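Local coordinates for protein enoyl-CoA hydratase (PDB 3OC7) that probably catalyses the reversible addition of water to the double bond of enoyl-CoA thioesters in fatty acid metabolism, as a member of the crotonase family, at residues L109-A114 and A129-V134; P20-T25 and P54-V59; N33-A38 and T67-A72. All coordinates share one frame; numbering follows the deposited sequence.

Interaction 1. Residues L109-A114 and A129-V134; sequences LPVIAA and ACDIAV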
loop_
_atom_site.group_PDB
_atom_site.type_symbol
_atom_site.label_atom_id
_atom_site.label_comp_id
_atom_site.label_asym_id
_atom_site.label_seq_id
_atom_site.Cartn_x
_atom_site.Cartn_y
_atom_site.Cartn_z
ATOM N N LEU A 109 0.770 10.936 22.235
ATOM C CA LEU A 109 2.034 10.179 22.385
ATOM C C LEU A 109 2.206 9.083 21.321
ATOM O O LEU A 109 1.275 8.282 21.104
ATOM C CB LEU A 109 2.084 9.510 23.773
ATOM C CG LEU A 109 2.033 10.388 25.025
ATOM C CD1 LEU A 109 1.788 9.549 26.280
ATOM C CD2 LEU A 109 3.318 11.195 25.153
ATOM N N PRO A 110 3.393 9.019 20.668
ATOM C CA PRO A 110 3.751 7.789 19.936
ATOM C C PRO A 110 3.734 6.544 20.866
ATOM O O PRO A 110 4.240 6.614 22.017
ATOM C CB PRO A 110 5.182 8.086 19.430
ATOM C CG PRO A 110 5.268 9.617 19.365
ATOM C CD PRO A 110 4.469 10.040 20.597
ATOM N N VAL A 111 3.141 5.437 20.389
ATOM C CA VAL A 111 3.055 4.155 21.142
ATOM C C VAL A 111 3.784 3.026 20.369
ATOM O O VAL A 111 3.474 2.759 19.181
ATOM C CB VAL A 111 1.573 3.753 21.447
ATOM C CG1 VAL A 111 1.543 2.509 22.350
ATOM C CG2 VAL A 111 0.788 4.897 22.091
ATOM N N ILE A 112 4.752 2.391 21.049
ATOM C CA ILE A 112 5.619 1.347 20.471
ATOM C C ILE A 112 5.374 -0.034 21.120
ATOM O O ILE A 112 5.595 -0.202 22.328
ATOM C CB ILE A 112 7.143 1.710 20.612
ATOM C CG1 ILE A 112 7.418 3.127 20.093
ATOM C CG2 ILE A 112 8.028 0.642 19.916
ATOM C CD1 ILE A 112 8.864 3.576 20.330
ATOM N N ALA A 113 4.954 -1.036 20.331
ATOM C CA ALA A 113 4.791 -2.408 20.879
ATOM C C ALA A 113 6.126 -3.169 20.933
ATOM O O ALA A 113 6.925 -3.150 19.968
ATOM C CB ALA A 113 3.752 -3.204 20.057
ATOM N N ALA A 114 6.347 -3.853 22.058
ATOM C CA ALA A 114 7.527 -4.717 22.266
ATOM C C ALA A 114 7.065 -6.180 22.450
ATOM O O ALA A 114 6.626 -6.565 23.547
ATOM C CB ALA A 114 8.375 -4.219 23.479
ATOM N N ALA A 129 -2.900 -1.154 16.099
ATOM C CA ALA A 129 -3.159 0.219 16.611
ATOM C C ALA A 129 -1.883 0.999 16.964
ATOM O O ALA A 129 -1.866 2.237 16.866
ATOM C CB ALA A 129 -4.126 0.186 17.827
ATOM N N CYS A 130 -0.831 0.295 17.409
ATOM C CA CYS A 130 0.450 0.966 17.763
ATOM C C CYS A 130 1.079 1.685 16.534
ATOM O O CYS A 130 0.963 1.214 15.393
ATOM C CB CYS A 130 1.422 -0.026 18.426
ATOM S SG CYS A 130 0.906 -0.608 20.098
ATOM N N ASP A 131 1.775 2.806 16.774
ATOM C CA ASP A 131 2.446 3.537 15.681
ATOM C C ASP A 131 3.676 2.787 15.108
ATOM O O ASP A 131 3.916 2.807 13.881
ATOM C CB ASP A 131 2.829 4.949 16.165
ATOM C CG ASP A 131 1.645 5.692 16.722
ATOM O OD1 ASP A 131 0.806 6.140 15.911
ATOM O OD2 ASP A 131 1.537 5.798 17.967
ATOM N N ILE A 132 4.428 2.135 15.999
ATOM C CA ILE A 132 5.646 1.344 15.681
ATOM C C ILE A 132 5.528 0.002 16.427
ATOM O O ILE A 132 4.974 -0.026 17.536
ATOM C CB ILE A 132 6.950 2.110 16.108
ATOM C CG1 ILE A 132 7.044 3.476 15.395
ATOM C CG2 ILE A 132 8.215 1.256 15.851
ATOM C CD1 ILE A 132 8.164 4.438 15.920
ATOM N N ALA A 133 5.976 -1.106 15.807
ATOM C CA ALA A 133 5.962 -2.432 16.465
ATOM C C ALA A 133 7.240 -3.232 16.135
ATOM O O ALA A 133 7.646 -3.326 14.955
ATOM C CB ALA A 133 4.711 -3.232 16.077
ATOM N N VAL A 134 7.862 -3.795 17.175
ATOM C CA VAL A 134 9.087 -4.629 17.059
ATOM C C VAL A 134 8.836 -6.035 17.637
ATOM O O VAL A 134 8.247 -6.150 18.719
ATOM C CB VAL A 134 10.317 -3.950 17.789
ATOM C CG1 VAL A 134 11.662 -4.663 17.495
ATOM C CG2 VAL A 134 10.397 -2.459 17.435
#
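Val111 N donates to Asp131 OD2 over 2.9 Å, a nearly straight bond that takes the anti lone pair of the carboxylate and precedes the regular pairing of two parallel strands. With CG beside its own backbone N (chi1 -54°), Asp131 brings OD2 also to within 3.6 Å of Pro110 CA. The remaining bonds are main-chain ones: Ala113 N to Ile132 O and Val134 N to Ala113 O, each 3.0 Å, continue the ladder, whereas Val111 O receives two weak bonds, from Asp131 N and Ile132 N. A CA-H...O contact from Ile112 CA to Ile132 O adds to them.

Apolar contacts occupy both sheet faces. Ile112 and Ile132 run side by side, their CG2 methyls 4.1 Å apart, on the face that Ile200 of helix 196-208 covers. On the other face Ala113 CB meets Ala133 CB, and Cys130 SG lies 3.9 Å from both Ala113 CB and Val111 CG1.

Lys219 forms a salt bridge with Asp131 OD2 and a hydrogen bond with Leu109 O, while Leu173 of a second subunit packs on Pro110 and Asp131. One buried carboxylate oxygen thus serves a backbone N-H and an ammonium group together, an environment that would probably favour the ionised aspartate.

Interaction 2. Residues P20-T25 and P54-V59; sequences PVARLT and PAVRVV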
loop_
_atom_site.group_PDB
_atom_site.type_symbol
_atom_site.label_atom_id
_atom_site.label_comp_id
_atom_site.label_asym_id
_atom_site.label_seq_id
_atom_site.Cartn_x
_atom_site.Cartn_y
_atom_site.Cartn_z
ATOM N N PRO A 20 12.504 9.936 29.039
ATOM C CA PRO A 20 11.198 10.572 28.764
ATOM C C PRO A 20 10.150 9.574 28.235
ATOM O O PRO A 20 9.473 9.831 27.221
ATOM C CB PRO A 20 11.537 11.629 27.704
ATOM C CG PRO A 20 12.711 11.065 26.988
ATOM C CD PRO A 20 13.492 10.232 27.981
ATOM N N VAL A 21 9.998 8.476 28.976
ATOM C CA VAL A 21 9.236 7.294 28.564
ATOM C C VAL A 21 8.437 6.644 29.720
ATOM O O VAL A 21 8.920 6.539 30.870
ATOM C CB VAL A 21 10.159 6.241 27.833
ATOM C CG1 VAL A 21 11.329 5.785 28.724
ATOM C CG2 VAL A 21 9.363 5.044 27.304
ATOM N N ALA A 22 7.207 6.232 29.414
ATOM C CA ALA A 22 6.399 5.379 30.300
ATOM C C ALA A 22 6.242 3.967 29.714
ATOM O O ALA A 22 5.969 3.831 28.519
ATOM C CB ALA A 22 5.019 6.017 30.574
ATOM N N ARG A 23 6.425 2.928 30.537
ATOM C CA ARG A 23 6.251 1.516 30.130
ATOM C C ARG A 23 4.971 0.934 30.738
ATOM O O ARG A 23 4.814 0.954 31.974
ATOM C CB ARG A 23 7.479 0.683 30.534
ATOM C CG ARG A 23 7.487 -0.788 30.081
ATOM C CD ARG A 23 8.804 -1.485 30.447
ATOM N NE ARG A 23 9.852 -1.200 29.466
ATOM C CZ ARG A 23 10.343 -2.085 28.595
ATOM N NH1 ARG A 23 9.909 -3.340 28.592
ATOM N NH2 ARG A 23 11.277 -1.715 27.730
ATOM N N LEU A 24 4.059 0.456 29.881
ATOM C CA LEU A 24 2.835 -0.253 30.293
ATOM C C LEU A 24 2.997 -1.744 30.001
ATOM O O LEU A 24 3.099 -2.137 28.821
ATOM C CB LEU A 24 1.596 0.300 29.547
ATOM C CG LEU A 24 1.286 1.802 29.622
ATOM C CD1 LEU A 24 0.078 2.202 28.786
ATOM C CD2 LEU A 24 1.099 2.300 31.068
ATOM N N THR A 25 3.044 -2.580 31.043
ATOM C CA THR A 25 3.296 -4.023 30.858
ATOM C C THR A 25 2.047 -4.869 31.122
ATOM O O THR A 25 1.515 -4.881 32.247
ATOM C CB THR A 25 4.463 -4.553 31.784
ATOM O OG1 THR A 25 5.621 -3.712 31.638
ATOM C CG2 THR A 25 4.834 -6.045 31.494
ATOM N N PRO A 54 3.920 15.781 31.851
ATOM C CA PRO A 54 4.654 16.553 30.825
ATOM C C PRO A 54 6.067 16.031 30.501
ATOM O O PRO A 54 6.606 16.366 29.444
ATOM C CB PRO A 54 4.749 17.965 31.434
ATOM C CG PRO A 54 3.760 17.998 32.536
ATOM C CD PRO A 54 3.618 16.597 33.043
ATOM N N ALA A 55 6.654 15.242 31.398
ATOM C CA ALA A 55 7.975 14.626 31.174
ATOM C C ALA A 55 7.985 13.398 30.221
ATOM O O ALA A 55 9.055 12.947 29.799
ATOM C CB ALA A 55 8.629 14.267 32.517
ATOM N N VAL A 56 6.802 12.851 29.925
ATOM C CA VAL A 56 6.672 11.704 29.013
ATOM C C VAL A 56 6.482 12.163 27.558
ATOM O O VAL A 56 5.575 12.974 27.267
ATOM C CB VAL A 56 5.504 10.763 29.464
ATOM C CG1 VAL A 56 5.326 9.578 28.481
ATOM C CG2 VAL A 56 5.735 10.233 30.882
ATOM N N ARG A 57 7.342 11.655 26.658
ATOM C CA ARG A 57 7.227 11.912 25.200
ATOM C C ARG A 57 6.932 10.662 24.316
ATOM O O ARG A 57 6.627 10.799 23.120
ATOM C CB ARG A 57 8.423 12.745 24.676
ATOM C CG ARG A 57 8.436 14.200 25.222
ATOM C CD ARG A 57 9.433 15.149 24.531
ATOM N NE ARG A 57 10.833 14.725 24.598
ATOM C CZ ARG A 57 11.625 14.850 25.667
ATOM N NH1 ARG A 57 11.163 15.376 26.797
ATOM N NH2 ARG A 57 12.882 14.430 25.608
ATOM N N VAL A 58 6.963 9.466 24.920
ATOM C CA VAL A 58 6.720 8.203 24.215
ATOM C C VAL A 58 6.276 7.111 25.211
ATOM O O VAL A 58 6.692 7.154 26.395
ATOM C CB VAL A 58 7.985 7.771 23.388
ATOM C CG1 VAL A 58 9.197 7.539 24.292
ATOM C CG2 VAL A 58 7.721 6.531 22.512
ATOM N N VAL A 59 5.434 6.170 24.751
ATOM C CA VAL A 59 5.009 4.971 25.518
ATOM C C VAL A 59 5.490 3.653 24.901
ATOM O O VAL A 59 5.436 3.503 23.666
ATOM C CB VAL A 59 3.444 4.900 25.561
ATOM C CG1 VAL A 59 2.926 3.581 26.194
ATOM C CG2 VAL A 59 2.865 6.095 26.298
#
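The ring of Pro20 lies against one face of the Arg57 guanidinium, Pro20 CB 3.6 Å above the plane and displaced toward its rim, with Pro20 CG 3.6 Å from Arg57 NH2. Arg57 reaches this position through a bend at chi3 (-59°), and the same NH2 is hydrogen-bonded to Gly208 O, which helps to fix the plane against the proline. Trp265 of a second subunit also packs on this arginine. In the main chain, Pro20 O accepts a hydrogen bond from Arg57 N at 2.9 Å, the donor standing well above the carbonyl plane, and a weak one from Val58 N.

These residues lead into the neighbouring parallel strands of a beta-alpha-beta unit, strand 21-26, helix 37-52 and strand 58-63, where Ala22 N bonds to Val58 O in the carbonyl plane (3.2 Å).

Val21 and Val58 share a rotamer, CG1 wedged between backbone N and carbonyl carbon (chi1 58° and 61°). Their side chains run alongside each other, and Val58 CG1 comes 3.9 Å from Val21 CB. On the helix-facing side, Val56 CG1 touches Ala22 CB. Farther along, Leu24 crosses Val59 at a slant, Leu24 CD1 to Val59 CG1 at 4.1 Å; Leu47 and Ala50 of helix 37-52 cover this apolar layer.

Interaction 3. Residues N33-A38 and T67-A72; sequences NALSTA and TFCAGA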
loop_
_atom_site.group_PDB
_atom_site.type_symbol
_atom_site.label_atom_id
_atom_site.label_comp_id
_atom_site.label_asym_id
_atom_site.label_seq_id
_atom_site.Cartn_x
_atom_site.Cartn_y
_atom_site.Cartn_z
ATOM N N ASN A 33 -2.601 -13.259 29.183
ATOM C CA ASN A 33 -2.813 -11.842 28.848
ATOM C C ASN A 33 -4.079 -11.578 28.008
ATOM O O ASN A 33 -4.073 -10.742 27.083
ATOM C CB ASN A 33 -1.550 -11.233 28.197
ATOM C CG ASN A 33 -0.326 -11.226 29.134
ATOM O OD1 ASN A 33 -0.453 -11.136 30.360
ATOM N ND2 ASN A 33 0.876 -11.271 28.546
ATOM N N ALA A 34 -5.163 -12.283 28.333
ATOM C CA ALA A 34 -6.446 -12.103 27.631
ATOM C C ALA A 34 -7.097 -10.748 27.921
ATOM O O ALA A 34 -6.862 -10.141 28.970
ATOM C CB ALA A 34 -7.421 -13.253 27.969
ATOM N N LEU A 35 -7.935 -10.294 26.983
ATOM C CA LEU A 35 -8.608 -8.985 27.077
ATOM C C LEU A 35 -9.870 -8.961 27.963
ATOM O O LEU A 35 -10.985 -8.759 27.469
ATOM C CB LEU A 35 -8.915 -8.450 25.673
ATOM C CG LEU A 35 -7.712 -8.188 24.762
ATOM C CD1 LEU A 35 -8.066 -8.448 23.298
ATOM C CD2 LEU A 35 -7.147 -6.784 24.951
ATOM N N SER A 36 -9.684 -9.161 29.267
ATOM C CA SER A 36 -10.775 -9.084 30.251
ATOM C C SER A 36 -11.233 -7.636 30.476
ATOM O O SER A 36 -10.503 -6.698 30.127
ATOM C CB SER A 36 -10.320 -9.702 31.581
ATOM O OG SER A 36 -9.276 -8.957 32.187
ATOM N N THR A 37 -12.417 -7.438 31.077
ATOM C CA THR A 37 -12.925 -6.091 31.390
ATOM C C THR A 37 -11.938 -5.296 32.244
ATOM O O THR A 37 -11.679 -4.111 31.988
ATOM C CB THR A 37 -14.303 -6.141 32.133
ATOM O OG1 THR A 37 -15.282 -6.762 31.297
ATOM C CG2 THR A 37 -14.793 -4.743 32.526
ATOM N N ALA A 38 -11.391 -5.956 33.269
ATOM C CA ALA A 38 -10.432 -5.330 34.177
ATOM C C ALA A 38 -9.122 -4.932 33.484
ATOM O O ALA A 38 -8.615 -3.823 33.700
ATOM C CB ALA A 38 -10.144 -6.246 35.386
ATOM N N THR A 67 3.232 -15.421 25.843
ATOM C CA THR A 67 2.162 -14.932 24.950
ATOM C C THR A 67 1.999 -13.406 25.137
ATOM O O THR A 67 1.802 -12.911 26.269
ATOM C CB THR A 67 0.808 -15.692 25.216
ATOM O OG1 THR A 67 0.948 -17.075 24.880
ATOM C CG2 THR A 67 -0.378 -15.101 24.412
ATOM N N PHE A 68 2.079 -12.653 24.030
ATOM C CA PHE A 68 1.783 -11.198 24.049
ATOM C C PHE A 68 0.314 -10.953 24.423
ATOM O O PHE A 68 0.030 -10.243 25.418
ATOM C CB PHE A 68 2.160 -10.521 22.696
ATOM C CG PHE A 68 1.705 -9.058 22.571
ATOM C CD1 PHE A 68 0.565 -8.734 21.825
ATOM C CD2 PHE A 68 2.409 -8.018 23.193
ATOM C CE1 PHE A 68 0.125 -7.411 21.695
ATOM C CE2 PHE A 68 1.980 -6.666 23.061
ATOM C CZ PHE A 68 0.819 -6.378 22.308
ATOM N N CYS A 69 -0.597 -11.559 23.646
ATOM C CA CYS A 69 -2.062 -11.495 23.852
ATOM C C CYS A 69 -2.773 -12.480 22.920
ATOM O O CYS A 69 -2.579 -12.437 21.711
ATOM C CB CYS A 69 -2.609 -10.069 23.610
ATOM S SG CYS A 69 -4.432 -9.856 23.792
ATOM N N ALA A 70 -3.626 -13.342 23.483
ATOM C CA ALA A 70 -4.292 -14.375 22.670
ATOM C C ALA A 70 -5.773 -14.109 22.385
ATOM O O ALA A 70 -6.473 -14.983 21.847
ATOM C CB ALA A 70 -4.111 -15.751 23.280
ATOM N N GLY A 71 -6.238 -12.915 22.740
ATOM C CA GLY A 71 -7.589 -12.475 22.373
ATOM C C GLY A 71 -8.533 -12.298 23.544
ATOM O O GLY A 71 -8.107 -11.981 24.657
ATOM N N ALA A 72 -9.824 -12.507 23.285
ATOM C CA ALA A 72 -10.867 -12.299 24.294
ATOM C C ALA A 72 -10.858 -13.325 25.428
ATOM O O ALA A 72 -10.464 -14.479 25.238
ATOM C CB ALA A 72 -12.244 -12.251 23.639
#
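Asn33 adopts a left-handed helical backbone conformation (phi 60°, psi 40°) and sends its side-chain amide to two successive carbonyls at the corner of the other segment. With CG beside the backbone N (chi1 -63°), the amide is carried to both, and ND2 donates to Thr67 O over 3.0 Å, nearly along the C=O axis although the acceptor is tilted out of the amide plane, and makes a weak, longer bond to Phe68 O. Asn33 CB lies 3.3 Å from Phe68 O. ND2 also bonds to Thr64 O, and OD1 accepts from Ser28 N, which together would fix the amide's rotation.

Farther along, Leu35 N donates to Gly71 O in a straight bond of 2.9 Å. Leu35 is the centre of an inverse gamma turn, and its side chain comes over the same glycine carbonyl. The Cys69 side chain extends anti to its backbone N, which brings SG against Leu35 CG (3.8 Å) on one flank and within 3.4 Å of Asn33 O. Gly71 has backbone angles at which a side chain would collide with the preceding carbonyl oxygen. Residues 68-72 match the crotonase motif that in relatives supplies an oxyanion-hole N-H, and the Leu35 bond ties this loop to the start of helix 37-52.

Ser36 then begins that helix as its N-cap, its OG accepting from Leu39 N. On the opposite segment the chain turns at Phe68, whose backbone pairs with His118 and that of Cys69 with Arg120. The contact therefore joins the helix entrance to strand 67-69, an outer strand of the three-stranded parallel sheet.

Interactions 1 and 2 belong to the same mixed sheet, with centres about 12 Å apart, and strands 58-63 and 111-115 connect them: Ile112 N lies 2.9 Å from Val59 O and Val59 N 3.0 Å from Pro110 O, both probable hydrogen bonds. Interaction 3 lies at the smaller parallel sheet, its centre about 18 Å from that of interaction 1, across the chain's centre, and about 22 Å from that of interaction 2. Its segments alternate with those of interaction 2 along the chain, since helix 37-52 leads from one contact to the other. In crotonase relatives a backbone N-H of the loop after strand 67-69 helps form the oxyanion hole, so interaction 3 probably borders the active site.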